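Local coordinates for protein trans-2-enoyl-CoA reductase (Treponema denticola ATCC 35405, PDB 4GGO) that catalyses the NADH-dependent reduction of the carbon-carbon double bond of trans-2-enoyl-CoA substrates such as crotonyl-CoA in bacterial fatty acid synthesis, at residues K48-V53 with F72-A77; V53-C58 with L143-L148; L64-T69 with E313-L318; A77-S82 with G111-T116; C227-Y232 with I270-S275. One frame throughout, in Å; residues are numbered along the deposited sequence.

Contact 1 (K48-V53 with F72-A77); sequences KAPKNV and FGYGAA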
# COMPACT_ATOMS: atom_id res chain seq x y z
N LYS A 48 4.16 10.62 -21.54
CA LYS A 48 2.81 10.10 -21.63
C LYS A 48 2.10 10.23 -20.28
O LYS A 48 2.70 10.64 -19.29
CB LYS A 48 2.82 8.64 -22.09
CG LYS A 48 3.45 8.44 -23.46
CD LYS A 48 3.25 7.01 -23.96
CE LYS A 48 3.79 6.85 -25.37
NZ LYS A 48 3.52 5.49 -25.91
N ALA A 49 0.82 9.86 -20.25
CA ALA A 49 0.04 10.00 -19.03
C ALA A 49 -1.06 8.95 -18.97
O ALA A 49 -1.55 8.50 -20.01
CB ALA A 49 -0.56 11.40 -18.94
N PRO A 50 -1.45 8.54 -17.75
CA PRO A 50 -2.56 7.59 -17.61
C PRO A 50 -3.88 8.26 -17.99
O PRO A 50 -4.00 9.48 -17.85
CB PRO A 50 -2.54 7.25 -16.12
CG PRO A 50 -1.91 8.43 -15.47
CD PRO A 50 -0.88 8.92 -16.45
N LYS A 51 -4.84 7.47 -18.47
CA LYS A 51 -6.13 8.01 -18.88
C LYS A 51 -7.27 7.31 -18.14
O LYS A 51 -8.13 7.96 -17.55
CB LYS A 51 -6.32 7.85 -20.39
CG LYS A 51 -7.58 8.51 -20.94
CD LYS A 51 -7.68 8.36 -22.46
CE LYS A 51 -8.07 6.95 -22.87
NZ LYS A 51 -8.07 6.81 -24.36
N ASN A 52 -7.26 5.98 -18.18
CA ASN A 52 -8.24 5.18 -17.47
C ASN A 52 -7.54 4.21 -16.53
O ASN A 52 -6.84 3.29 -16.97
CB ASN A 52 -9.12 4.41 -18.46
CG ASN A 52 -10.01 5.33 -19.27
OD1 ASN A 52 -10.70 6.19 -18.72
ND2 ASN A 52 -10.01 5.15 -20.58
N VAL A 53 -7.72 4.41 -15.23
CA VAL A 53 -6.99 3.64 -14.23
C VAL A 53 -7.88 2.80 -13.33
O VAL A 53 -8.88 3.29 -12.79
CB VAL A 53 -6.11 4.55 -13.36
CG1 VAL A 53 -5.23 3.72 -12.43
CG2 VAL A 53 -5.26 5.46 -14.23
N PHE A 72 -5.49 13.24 -9.52
CA PHE A 72 -5.23 14.65 -9.26
C PHE A 72 -3.88 15.14 -9.78
O PHE A 72 -3.58 16.33 -9.73
CB PHE A 72 -5.38 14.95 -7.77
CG PHE A 72 -6.76 14.68 -7.24
CD1 PHE A 72 -7.79 15.58 -7.45
CD2 PHE A 72 -7.03 13.51 -6.55
CE1 PHE A 72 -9.06 15.32 -6.98
CE2 PHE A 72 -8.30 13.25 -6.07
CZ PHE A 72 -9.32 14.16 -6.28
N GLY A 73 -3.07 14.21 -10.28
CA GLY A 73 -1.80 14.57 -10.88
C GLY A 73 -1.87 14.54 -12.39
O GLY A 73 -1.25 15.36 -13.07
N TYR A 74 -2.64 13.60 -12.93
CA TYR A 74 -2.69 13.40 -14.37
C TYR A 74 -4.09 13.61 -14.96
O TYR A 74 -4.24 13.67 -16.18
CB TYR A 74 -2.16 12.01 -14.74
CG TYR A 74 -0.67 11.86 -14.49
CD1 TYR A 74 0.26 12.20 -15.47
CD2 TYR A 74 -0.19 11.38 -13.27
CE1 TYR A 74 1.61 12.07 -15.24
CE2 TYR A 74 1.16 11.25 -13.04
CZ TYR A 74 2.06 11.60 -14.03
OH TYR A 74 3.41 11.46 -13.81
N GLY A 75 -5.09 13.73 -14.10
CA GLY A 75 -6.45 13.99 -14.55
C GLY A 75 -7.16 12.74 -15.04
O GLY A 75 -8.15 12.83 -15.77
N ALA A 76 -6.65 11.58 -14.65
CA ALA A 76 -7.18 10.31 -15.14
C ALA A 76 -8.52 9.95 -14.52
O ALA A 76 -8.84 10.35 -13.40
CB ALA A 76 -6.18 9.19 -14.90
N ALA A 77 -9.31 9.19 -15.28
CA ALA A 77 -10.53 8.60 -14.75
C ALA A 77 -10.15 7.34 -13.99
O ALA A 77 -9.35 6.54 -14.46
CB ALA A 77 -11.49 8.26 -15.89
O HOH W 1 -5.40 11.54 -18.13
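The pyrrolidine ring of Pro50 lies over one face of the Tyr74 ring. The two side chains cross at about a right angle. CD of Pro50 makes a CH-pi contact, 3.9 Å from the centroid of the Tyr74 ring, and CG rests on CB and CG of Tyr74. With Tyr74 CG anti to its own carbonyl carbon (chi1 -68°), that atom comes 3.5 Å from Pro50 CD. Ala49 CB reaches Tyr74 CD1 at 3.7 Å, coming obliquely to the ring. Farther along, the contact becomes one of methyl groups and backbone. Ala76 CB packs on Val53 CG2 at 3.9 Å and also meets the carbonyl O of Pro50. Two backbone bonds then open a parallel strand pairing around Asn52 and Ala77. Ala77 N donates to Lys51 O at 2.8 Å, and Val53 N donates to Ala77 O at the same length of 2.8 Å. The contact closes the beta-alpha-beta unit at one end, where strand 52-56 begins and the chain passes from helix 61-74 into strand 77-82. On the other side of strand 52-56, Asp142 of strand 141-146 bonds through its carboxylate to the backbone N of both Lys51 and Asn52.

Contact 2 (V53-C58 with L143-L148); sequences VLVLGC and LIVYSL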
# COMPACT_ATOMS: atom_id res chain seq x y z
N VAL A 53 -7.72 4.41 -15.23
CA VAL A 53 -6.99 3.64 -14.23
C VAL A 53 -7.88 2.80 -13.33
O VAL A 53 -8.88 3.29 -12.79
CB VAL A 53 -6.11 4.55 -13.36
CG1 VAL A 53 -5.23 3.72 -12.43
CG2 VAL A 53 -5.26 5.46 -14.23
N LEU A 54 -7.52 1.53 -13.17
CA LEU A 54 -8.16 0.66 -12.19
C LEU A 54 -7.22 0.46 -11.01
O LEU A 54 -6.07 0.05 -11.20
CB LEU A 54 -8.51 -0.69 -12.83
CG LEU A 54 -9.16 -1.73 -11.91
CD1 LEU A 54 -10.50 -1.23 -11.40
CD2 LEU A 54 -9.32 -3.06 -12.64
N VAL A 55 -7.70 0.75 -9.81
CA VAL A 55 -6.89 0.56 -8.61
C VAL A 55 -7.55 -0.43 -7.66
O VAL A 55 -8.65 -0.19 -7.14
CB VAL A 55 -6.64 1.88 -7.86
CG1 VAL A 55 -5.80 1.62 -6.61
CG2 VAL A 55 -5.94 2.88 -8.76
N LEU A 56 -6.88 -1.56 -7.43
CA LEU A 56 -7.40 -2.60 -6.56
C LEU A 56 -6.80 -2.46 -5.17
O LEU A 56 -5.61 -2.70 -4.97
CB LEU A 56 -7.09 -3.97 -7.16
CG LEU A 56 -7.62 -4.13 -8.59
CD1 LEU A 56 -7.15 -5.43 -9.22
CD2 LEU A 56 -9.14 -4.05 -8.59
N GLY A 57 -7.64 -2.09 -4.21
CA GLY A 57 -7.17 -1.73 -2.88
C GLY A 57 -6.92 -0.24 -2.85
O GLY A 57 -5.81 0.21 -2.58
N CYS A 58 -7.97 0.53 -3.12
CA CYS A 58 -7.85 1.96 -3.39
C CYS A 58 -8.02 2.85 -2.17
O CYS A 58 -7.90 4.07 -2.28
CB CYS A 58 -8.92 2.35 -4.41
SG CYS A 58 -10.60 2.07 -3.81
N LEU A 143 -3.83 1.55 -17.21
CA LEU A 143 -3.03 1.35 -16.01
C LEU A 143 -3.84 0.62 -14.94
O LEU A 143 -4.91 1.07 -14.54
CB LEU A 143 -2.51 2.68 -15.46
CG LEU A 143 -1.79 2.58 -14.11
CD1 LEU A 143 -0.53 1.74 -14.21
CD2 LEU A 143 -1.47 3.97 -13.56
N ILE A 144 -3.32 -0.52 -14.49
CA ILE A 144 -4.00 -1.30 -13.46
C ILE A 144 -3.10 -1.51 -12.25
O ILE A 144 -2.11 -2.23 -12.31
CB ILE A 144 -4.45 -2.67 -14.00
CG1 ILE A 144 -5.36 -2.49 -15.22
CG2 ILE A 144 -5.16 -3.46 -12.91
CD1 ILE A 144 -5.85 -3.79 -15.80
N VAL A 145 -3.47 -0.88 -11.14
CA VAL A 145 -2.67 -0.96 -9.93
C VAL A 145 -3.23 -2.01 -8.97
O VAL A 145 -4.34 -1.86 -8.46
CB VAL A 145 -2.59 0.40 -9.22
CG1 VAL A 145 -1.75 0.30 -7.95
CG2 VAL A 145 -2.02 1.46 -10.16
N TYR A 146 -2.45 -3.06 -8.73
CA TYR A 146 -2.86 -4.10 -7.80
C TYR A 146 -2.20 -3.89 -6.44
O TYR A 146 -1.02 -4.21 -6.26
CB TYR A 146 -2.51 -5.49 -8.34
CG TYR A 146 -3.13 -6.63 -7.56
CD1 TYR A 146 -2.48 -7.17 -6.46
CD2 TYR A 146 -4.36 -7.15 -7.92
CE1 TYR A 146 -3.04 -8.21 -5.74
CE2 TYR A 146 -4.94 -8.18 -7.20
CZ TYR A 146 -4.27 -8.71 -6.12
OH TYR A 146 -4.84 -9.74 -5.40
N SER A 147 -2.96 -3.37 -5.49
CA SER A 147 -2.43 -3.08 -4.16
C SER A 147 -3.31 -3.66 -3.05
O SER A 147 -3.52 -3.02 -2.02
CB SER A 147 -2.28 -1.57 -3.97
OG SER A 147 -1.78 -1.26 -2.67
N LEU A 148 -3.81 -4.87 -3.27
CA LEU A 148 -4.65 -5.53 -2.28
C LEU A 148 -3.84 -5.98 -1.07
O LEU A 148 -2.79 -6.60 -1.21
CB LEU A 148 -5.40 -6.71 -2.90
CG LEU A 148 -6.50 -6.36 -3.90
CD1 LEU A 148 -7.17 -7.62 -4.43
CD2 LEU A 148 -7.53 -5.44 -3.25
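Strands 52-56 and 141-146 pair in parallel in the middle of the Rossmann sheet. Their short axes run 4.7 Å apart and only 7° from parallel. Four backbone bonds join them, alternating in direction; Leu56 N to Val145 O is 2.8 Å and nearly straight. On one face Val53 and Leu143 lie side by side, with Val53 CG1 on Leu143 CD2 at 3.9 Å. Val55 and Val145 do the same two residues on. The other face carries larger groups. Leu56 CD1 meets Tyr146 CD2 at 3.5 Å, obliquely to the ring. Leu148 CG sits over a face of that ring, toward its rim, and Leu148 CD2 touches Gly57 N at 3.5 Å. The Tyr146 OH bonds Asp209. The backbone angles of Gly57 (phi 92°) by themselves call for glycine, and Ser147 O lies where a CB would go. Gly57, Cys58 and Leu148 all belong to the NAD-binding residues. The chemistry is thus apolar along the strands, with the backbone polar groups paired. Beyond the strands the chain runs into loops that hold NAD-binding residues, so the cofactor site rises from strands already bonded to each other.

Contact 3 (L64-T69 with E313-L318); sequences LASRIT and EQITRL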
# COMPACT_ATOMS: atom_id res chain seq x y z
N LEU A 64 -4.30 3.99 -2.28
CA LEU A 64 -4.90 5.31 -2.21
C LEU A 64 -4.03 6.36 -2.89
O LEU A 64 -4.52 7.21 -3.63
CB LEU A 64 -5.15 5.71 -0.75
CG LEU A 64 -5.65 7.13 -0.49
CD1 LEU A 64 -6.98 7.38 -1.19
CD2 LEU A 64 -5.77 7.39 1.01
N ALA A 65 -2.72 6.29 -2.64
CA ALA A 65 -1.78 7.24 -3.23
C ALA A 65 -1.72 7.07 -4.75
O ALA A 65 -1.51 8.03 -5.48
CB ALA A 65 -0.40 7.07 -2.62
N SER A 66 -1.91 5.83 -5.21
CA SER A 66 -1.90 5.53 -6.63
C SER A 66 -3.11 6.13 -7.34
O SER A 66 -3.01 6.62 -8.46
CB SER A 66 -1.86 4.02 -6.86
OG SER A 66 -0.73 3.44 -6.22
N ARG A 67 -4.26 6.08 -6.68
CA ARG A 67 -5.48 6.64 -7.25
C ARG A 67 -5.41 8.16 -7.25
O ARG A 67 -5.77 8.81 -8.24
CB ARG A 67 -6.71 6.16 -6.48
CG ARG A 67 -8.00 6.23 -7.28
CD ARG A 67 -9.22 5.86 -6.44
NE ARG A 67 -10.44 5.92 -7.23
CZ ARG A 67 -11.67 5.72 -6.74
NH1 ARG A 67 -11.83 5.47 -5.45
NH2 ARG A 67 -12.72 5.80 -7.54
N ILE A 68 -4.93 8.72 -6.15
CA ILE A 68 -4.78 10.17 -6.02
C ILE A 68 -3.79 10.74 -7.04
O ILE A 68 -4.05 11.77 -7.65
CB ILE A 68 -4.35 10.56 -4.59
CG1 ILE A 68 -5.48 10.29 -3.60
CG2 ILE A 68 -3.93 12.02 -4.52
CD1 ILE A 68 -5.14 10.61 -2.16
N THR A 69 -2.66 10.06 -7.22
CA THR A 69 -1.66 10.50 -8.18
C THR A 69 -2.21 10.46 -9.61
O THR A 69 -2.00 11.39 -10.38
CB THR A 69 -0.37 9.64 -8.10
OG1 THR A 69 0.17 9.71 -6.78
CG2 THR A 69 0.66 10.14 -9.10
N GLU A 313 4.58 10.41 -1.58
CA GLU A 313 5.88 10.77 -2.15
C GLU A 313 6.40 9.62 -3.00
O GLU A 313 6.89 9.83 -4.11
CB GLU A 313 6.89 11.12 -1.05
CG GLU A 313 6.63 12.44 -0.34
CD GLU A 313 5.58 12.32 0.75
OE1 GLU A 313 5.21 11.19 1.11
OE2 GLU A 313 5.13 13.37 1.25
N GLN A 314 6.28 8.41 -2.48
CA GLN A 314 6.68 7.19 -3.18
C GLN A 314 5.98 7.04 -4.52
O GLN A 314 6.63 6.82 -5.55
CB GLN A 314 6.37 5.97 -2.32
CG GLN A 314 7.47 5.57 -1.37
CD GLN A 314 8.39 4.53 -1.96
OE1 GLN A 314 8.01 3.37 -2.13
NE2 GLN A 314 9.62 4.93 -2.29
N ILE A 315 4.66 7.15 -4.52
CA ILE A 315 3.86 6.86 -5.70
C ILE A 315 3.96 7.96 -6.77
O ILE A 315 4.00 7.66 -7.96
CB ILE A 315 2.39 6.58 -5.34
CG1 ILE A 315 2.32 5.42 -4.34
CG2 ILE A 315 1.60 6.24 -6.59
CD1 ILE A 315 3.10 4.19 -4.76
N THR A 316 3.99 9.21 -6.34
CA THR A 316 4.20 10.30 -7.29
C THR A 316 5.55 10.13 -7.99
O THR A 316 5.66 10.37 -9.20
CB THR A 316 4.13 11.69 -6.62
OG1 THR A 316 4.96 11.71 -5.45
CG2 THR A 316 2.70 12.02 -6.24
N ARG A 317 6.57 9.71 -7.25
CA ARG A 317 7.87 9.44 -7.84
C ARG A 317 7.78 8.25 -8.79
O ARG A 317 8.42 8.24 -9.85
CB ARG A 317 8.93 9.18 -6.76
CG ARG A 317 10.30 8.80 -7.33
CD ARG A 317 11.44 9.14 -6.37
NE ARG A 317 11.48 8.27 -5.20
CZ ARG A 317 12.15 7.12 -5.14
NH1 ARG A 317 12.83 6.69 -6.20
NH2 ARG A 317 12.13 6.39 -4.03
N LEU A 318 6.99 7.25 -8.41
CA LEU A 318 6.76 6.08 -9.25
C LEU A 318 6.17 6.46 -10.61
O LEU A 318 6.65 6.01 -11.65
CB LEU A 318 5.82 5.10 -8.54
CG LEU A 318 5.34 3.90 -9.37
CD1 LEU A 318 6.50 2.96 -9.69
CD2 LEU A 318 4.23 3.16 -8.64
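Helix segments 64-69 and 313-318 cross at -49°, with their axes 8.8 Å apart at the closest point. Ser66 CA to Ile315 CA is 6.0 Å, and Thr69 CA to Thr316 CA is 5.9 Å. No hydrogen bond spans the two segments; buried side chains make the contact. Ile315 carries most of the contact. Its CG1 presses on Ala65 CB at 3.6 Å. Its CG2, anti to the backbone N, rests against Ser66 CA at 3.6 Å and lies beside Ser66 OG. Thr69 closes the other end: its OG1 meets Thr316 CG2 at 3.5 Å, and the two threonine side chains cross at about a right angle. The same Thr69 OG1 donates a bond of 2.7 Å to Ala65 O. That carbonyl also accepts Thr69 N, and the two donors reach it from opposite faces of its plane. The hydroxyl is thereby fixed in rotation, and its polar proton is satisfied inside the apolar packing. Ser66 OG is also held, by Tyr62 O and by Tyr232 OH of strand 227-233, while Thr316 OG1 bonds Ile312 O. Helix 61-74 is the first helix of the Rossmann fold. The NAD-binding residues Gly57 to Tyr62 run from the loop into its first turn. Tyr62 lies close to Ile315. The contact therefore lays helix 311-323 of the catalytic region across the helix that starts at the cofactor site.

Contact 4 (A77-S82 with G111-T116); sequences ATIGVS and GLYSVT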
# COMPACT_ATOMS: atom_id res chain seq x y z
N ALA A 77 -9.31 9.19 -15.28
CA ALA A 77 -10.53 8.60 -14.75
C ALA A 77 -10.15 7.34 -13.99
O ALA A 77 -9.35 6.54 -14.46
CB ALA A 77 -11.49 8.26 -15.89
N THR A 78 -10.70 7.18 -12.79
CA THR A 78 -10.32 6.04 -11.95
C THR A 78 -11.52 5.24 -11.46
O THR A 78 -12.54 5.80 -11.05
CB THR A 78 -9.49 6.47 -10.72
OG1 THR A 78 -10.31 7.19 -9.80
CG2 THR A 78 -8.30 7.33 -11.14
N ILE A 79 -11.38 3.92 -11.50
CA ILE A 79 -12.28 3.03 -10.80
C ILE A 79 -11.50 2.39 -9.66
O ILE A 79 -10.46 1.77 -9.89
CB ILE A 79 -12.84 1.93 -11.72
CG1 ILE A 79 -13.73 2.55 -12.81
CG2 ILE A 79 -13.63 0.91 -10.91
CD1 ILE A 79 -14.22 1.55 -13.82
N GLY A 80 -11.99 2.56 -8.44
CA GLY A 80 -11.33 2.00 -7.28
C GLY A 80 -12.13 0.88 -6.65
O GLY A 80 -13.36 0.94 -6.59
N VAL A 81 -11.43 -0.15 -6.18
CA VAL A 81 -12.07 -1.27 -5.51
C VAL A 81 -11.43 -1.51 -4.15
O VAL A 81 -10.21 -1.60 -4.04
CB VAL A 81 -11.96 -2.56 -6.34
CG1 VAL A 81 -12.53 -3.74 -5.57
CG2 VAL A 81 -12.66 -2.40 -7.68
N SER A 82 -12.26 -1.59 -3.11
CA SER A 82 -11.79 -1.91 -1.77
C SER A 82 -12.92 -2.54 -0.96
O SER A 82 -14.09 -2.41 -1.31
CB SER A 82 -11.27 -0.66 -1.06
OG SER A 82 -12.31 0.27 -0.83
N GLY A 111 -14.31 17.69 -11.26
CA GLY A 111 -14.94 17.35 -12.52
C GLY A 111 -14.34 16.10 -13.14
O GLY A 111 -14.33 15.94 -14.36
N LEU A 112 -13.83 15.22 -12.28
CA LEU A 112 -13.23 13.97 -12.73
C LEU A 112 -14.19 12.80 -12.57
O LEU A 112 -14.98 12.76 -11.62
CB LEU A 112 -11.95 13.68 -11.93
CG LEU A 112 -10.83 14.72 -11.98
CD1 LEU A 112 -9.71 14.33 -11.02
CD2 LEU A 112 -10.29 14.85 -13.40
N TYR A 113 -14.13 11.86 -13.50
CA TYR A 113 -14.89 10.62 -13.36
C TYR A 113 -14.26 9.74 -12.30
O TYR A 113 -13.07 9.44 -12.36
CB TYR A 113 -14.96 9.86 -14.69
CG TYR A 113 -15.50 8.45 -14.56
CD1 TYR A 113 -16.87 8.22 -14.51
CD2 TYR A 113 -14.64 7.36 -14.48
CE1 TYR A 113 -17.37 6.93 -14.39
CE2 TYR A 113 -15.13 6.08 -14.35
CZ TYR A 113 -16.49 5.87 -14.31
OH TYR A 113 -16.98 4.59 -14.19
N SER A 114 -15.06 9.33 -11.32
CA SER A 114 -14.57 8.47 -10.25
C SER A 114 -15.67 7.58 -9.70
O SER A 114 -16.68 8.06 -9.18
CB SER A 114 -13.97 9.31 -9.12
OG SER A 114 -13.50 8.48 -8.07
N VAL A 115 -15.48 6.27 -9.83
CA VAL A 115 -16.42 5.30 -9.29
C VAL A 115 -15.71 4.33 -8.36
O VAL A 115 -14.68 3.75 -8.71
CB VAL A 115 -17.13 4.52 -10.42
CG1 VAL A 115 -17.87 3.31 -9.85
CG2 VAL A 115 -18.08 5.43 -11.18
N THR A 116 -16.26 4.16 -7.16
CA THR A 116 -15.70 3.24 -6.18
C THR A 116 -16.62 2.04 -5.98
O THR A 116 -17.79 2.20 -5.65
CB THR A 116 -15.47 3.93 -4.83
OG1 THR A 116 -14.62 5.07 -5.01
CG2 THR A 116 -14.81 2.97 -3.84
O HOH W 2 -10.51 10.05 -10.97
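Gly80 and Val115 hold the close-set end of this parallel strand pair, while the backbone bonds weaken toward Tyr113. Gly80 N donates to Val115 O at 3.0 Å, and CA of Gly80 lies 4.7 Å from CA of Thr116. One step back, Val115 N to Thr78 O has lengthened to 3.2 Å. The bond from Thr78 N to Tyr113 O, at 3.3 Å, is weak. Here water joins in: one molecule donates to Tyr113 O and accepts from Thr78 OG1. The side chain of the partly exposed Tyr113 still packs closely, by its edge. CG is anti to the backbone N (chi1 169°), which swings the ring toward Ala77; CD2 then lies 3.6 Å from Ala77 CB, near the ring plane. Its CE2 and OH lie about 4.1 Å from Ile79 CG1, also at the edge. The OH itself bonds Glu133 of helix 124-136. Thr78, Ser114 and Thr116 carry hydroxyls on the other face, under helix 95-110. Thr78 OG1 is bonded by Arg67 NE. Ser114 OG bonds Asp104, and Thr116 OG1 bonds both Asp104 and Arg67 NH1. This edge of the sheet therefore mixes plain backbone pairing with a charged network on one side. Arg67 and Asp104 probably offset each other's charge, and the hydroxyls of strands 77-82 and 114-118 link them.

Contact 5 (C227-Y232 with I270-S275); sequences CITLAY and IRAFVS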
# COMPACT_ATOMS: atom_id res chain seq x y z
N CYS A 227 -1.09 -1.75 -22.02
CA CYS A 227 -1.57 -1.46 -20.66
C CYS A 227 -0.54 -1.84 -19.61
O CYS A 227 0.03 -2.93 -19.64
CB CYS A 227 -2.89 -2.20 -20.40
SG CYS A 227 -3.61 -1.88 -18.77
N ILE A 228 -0.31 -0.94 -18.66
CA ILE A 228 0.60 -1.19 -17.56
C ILE A 228 -0.15 -1.77 -16.37
O ILE A 228 -1.19 -1.24 -15.97
CB ILE A 228 1.30 0.10 -17.10
CG1 ILE A 228 2.14 0.69 -18.24
CG2 ILE A 228 2.17 -0.17 -15.88
CD1 ILE A 228 2.80 2.00 -17.88
N THR A 229 0.35 -2.87 -15.82
CA THR A 229 -0.20 -3.38 -14.57
C THR A 229 0.90 -3.67 -13.55
O THR A 229 1.93 -4.27 -13.88
CB THR A 229 -1.12 -4.62 -14.79
OG1 THR A 229 -1.71 -5.01 -13.54
CG2 THR A 229 -0.35 -5.79 -15.38
N LEU A 230 0.69 -3.23 -12.32
CA LEU A 230 1.70 -3.35 -11.28
C LEU A 230 1.14 -4.02 -10.03
O LEU A 230 -0.02 -3.83 -9.68
CB LEU A 230 2.25 -1.97 -10.89
CG LEU A 230 2.70 -1.02 -12.00
CD1 LEU A 230 3.19 0.29 -11.40
CD2 LEU A 230 3.78 -1.66 -12.85
N ALA A 231 1.98 -4.80 -9.36
CA ALA A 231 1.65 -5.33 -8.05
C ALA A 231 2.74 -4.89 -7.08
O ALA A 231 3.93 -5.11 -7.32
CB ALA A 231 1.54 -6.85 -8.09
N TYR A 232 2.33 -4.26 -5.98
CA TYR A 232 3.28 -3.74 -5.01
C TYR A 232 3.81 -4.83 -4.10
O TYR A 232 3.10 -5.78 -3.77
CB TYR A 232 2.65 -2.61 -4.20
CG TYR A 232 2.32 -1.39 -5.03
CD1 TYR A 232 3.16 -0.99 -6.07
CD2 TYR A 232 1.18 -0.64 -4.79
CE1 TYR A 232 2.87 0.12 -6.84
CE2 TYR A 232 0.88 0.48 -5.55
CZ TYR A 232 1.73 0.85 -6.58
OH TYR A 232 1.45 1.96 -7.34
N ILE A 270 0.88 -6.29 -23.31
CA ILE A 270 0.80 -5.80 -21.94
C ILE A 270 2.18 -5.57 -21.33
O ILE A 270 3.18 -6.11 -21.79
CB ILE A 270 -0.02 -6.76 -21.04
CG1 ILE A 270 -0.88 -5.97 -20.05
CG2 ILE A 270 0.89 -7.75 -20.32
CD1 ILE A 270 -1.83 -6.83 -19.25
N ARG A 271 2.22 -4.75 -20.28
CA ARG A 271 3.46 -4.48 -19.56
C ARG A 271 3.24 -4.68 -18.06
O ARG A 271 2.78 -3.77 -17.36
CB ARG A 271 3.97 -3.07 -19.85
CG ARG A 271 4.48 -2.88 -21.27
CD ARG A 271 4.96 -1.46 -21.52
NE ARG A 271 3.86 -0.50 -21.50
CZ ARG A 271 4.01 0.81 -21.69
NH1 ARG A 271 5.22 1.31 -21.92
NH2 ARG A 271 2.96 1.61 -21.65
N ALA A 272 3.56 -5.87 -17.57
CA ALA A 272 3.35 -6.22 -16.17
C ALA A 272 4.65 -6.15 -15.37
O ALA A 272 5.70 -6.62 -15.83
CB ALA A 272 2.74 -7.61 -16.06
N PHE A 273 4.58 -5.58 -14.18
CA PHE A 273 5.74 -5.46 -13.31
C PHE A 273 5.38 -5.69 -11.86
O PHE A 273 4.27 -5.39 -11.43
CB PHE A 273 6.36 -4.06 -13.42
CG PHE A 273 6.71 -3.64 -14.81
CD1 PHE A 273 7.95 -3.95 -15.35
CD2 PHE A 273 5.82 -2.90 -15.57
CE1 PHE A 273 8.28 -3.55 -16.63
CE2 PHE A 273 6.14 -2.50 -16.85
CZ PHE A 273 7.38 -2.83 -17.39
N VAL A 274 6.32 -6.23 -11.10
CA VAL A 274 6.25 -6.14 -9.66
C VAL A 274 6.98 -4.86 -9.27
O VAL A 274 8.12 -4.64 -9.69
CB VAL A 274 6.92 -7.34 -8.96
CG1 VAL A 274 7.05 -7.08 -7.46
CG2 VAL A 274 6.13 -8.61 -9.21
N SER A 275 6.32 -4.01 -8.51
CA SER A 275 6.95 -2.78 -8.04
C SER A 275 7.33 -2.94 -6.57
O SER A 275 6.47 -3.06 -5.70
CB SER A 275 6.01 -1.59 -8.21
OG SER A 275 6.64 -0.39 -7.80
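The carbonyl O of Cys227 accepts Arg271 N at 2.9 Å, the first of five backbone bonds between these parallel strands. Ile270 CG1 also crowds that oxygen, at 3.2 Å. The bonds alternate in direction up to Ser275 N on Ala231 O, and the two strand axes cross at -24°. On one face Arg271 bends at chi3 (-68°). Ile228 CD1 lies over one face of the Arg271 guanidinium, and NH2 of Arg271 is 3.6 Å from Ile228 CG1. That NH2 bonds Gly226 O. Leu230 CD2 comes to the edge of the Phe273 ring, 3.6 Å from Phe273 CD2 and equally near its CB. Next, Ser275 CB lies in the plane of the Tyr232 ring, at its edge, 3.6 Å from CD1 of Tyr232. The Tyr232 OH bonds Ser66, and Ser275 OG bonds Asn277. The opposite face is smaller and apolar at the contact: Thr229 CG2 meets Ala272 CB at 3.7 Å. Thr229 OG1 turns to Ile144 O and Trp210 NE1. Helices 208-219 and 248-266 pack on this face, and helix 311-323 on the other. Strands 227-233 and 270-276, with helix 248-266 between them, form a beta-alpha-beta unit within the second half of the Rossmann-type sheet.

Overall arrangement
Contacts 2, 4 and 5 are strand pairings in one parallel sheet; contact 1 only begins such a pairing, beside a helix end. Contact 3 joins two helices on one face of the sheet. Contacts 2, 3 and 5 are buried, 1 and 4 partly exposed. Val53 belongs to contacts 1 and 2, and Ala77 to contacts 1 and 4. Contact 2 adjoins contact 5 through strands 141-146 and 227-233. Helix 61-74 ties the set together: it ends in contact 1, packs in contact 3, and sends Arg67 to the hydroxyls of contact 4 and Ser66 to Tyr232 of contact 5. The central pairs are mostly apolar; the sheet edge at contact 4 adds hydroxyls, charged partners and a bridging water.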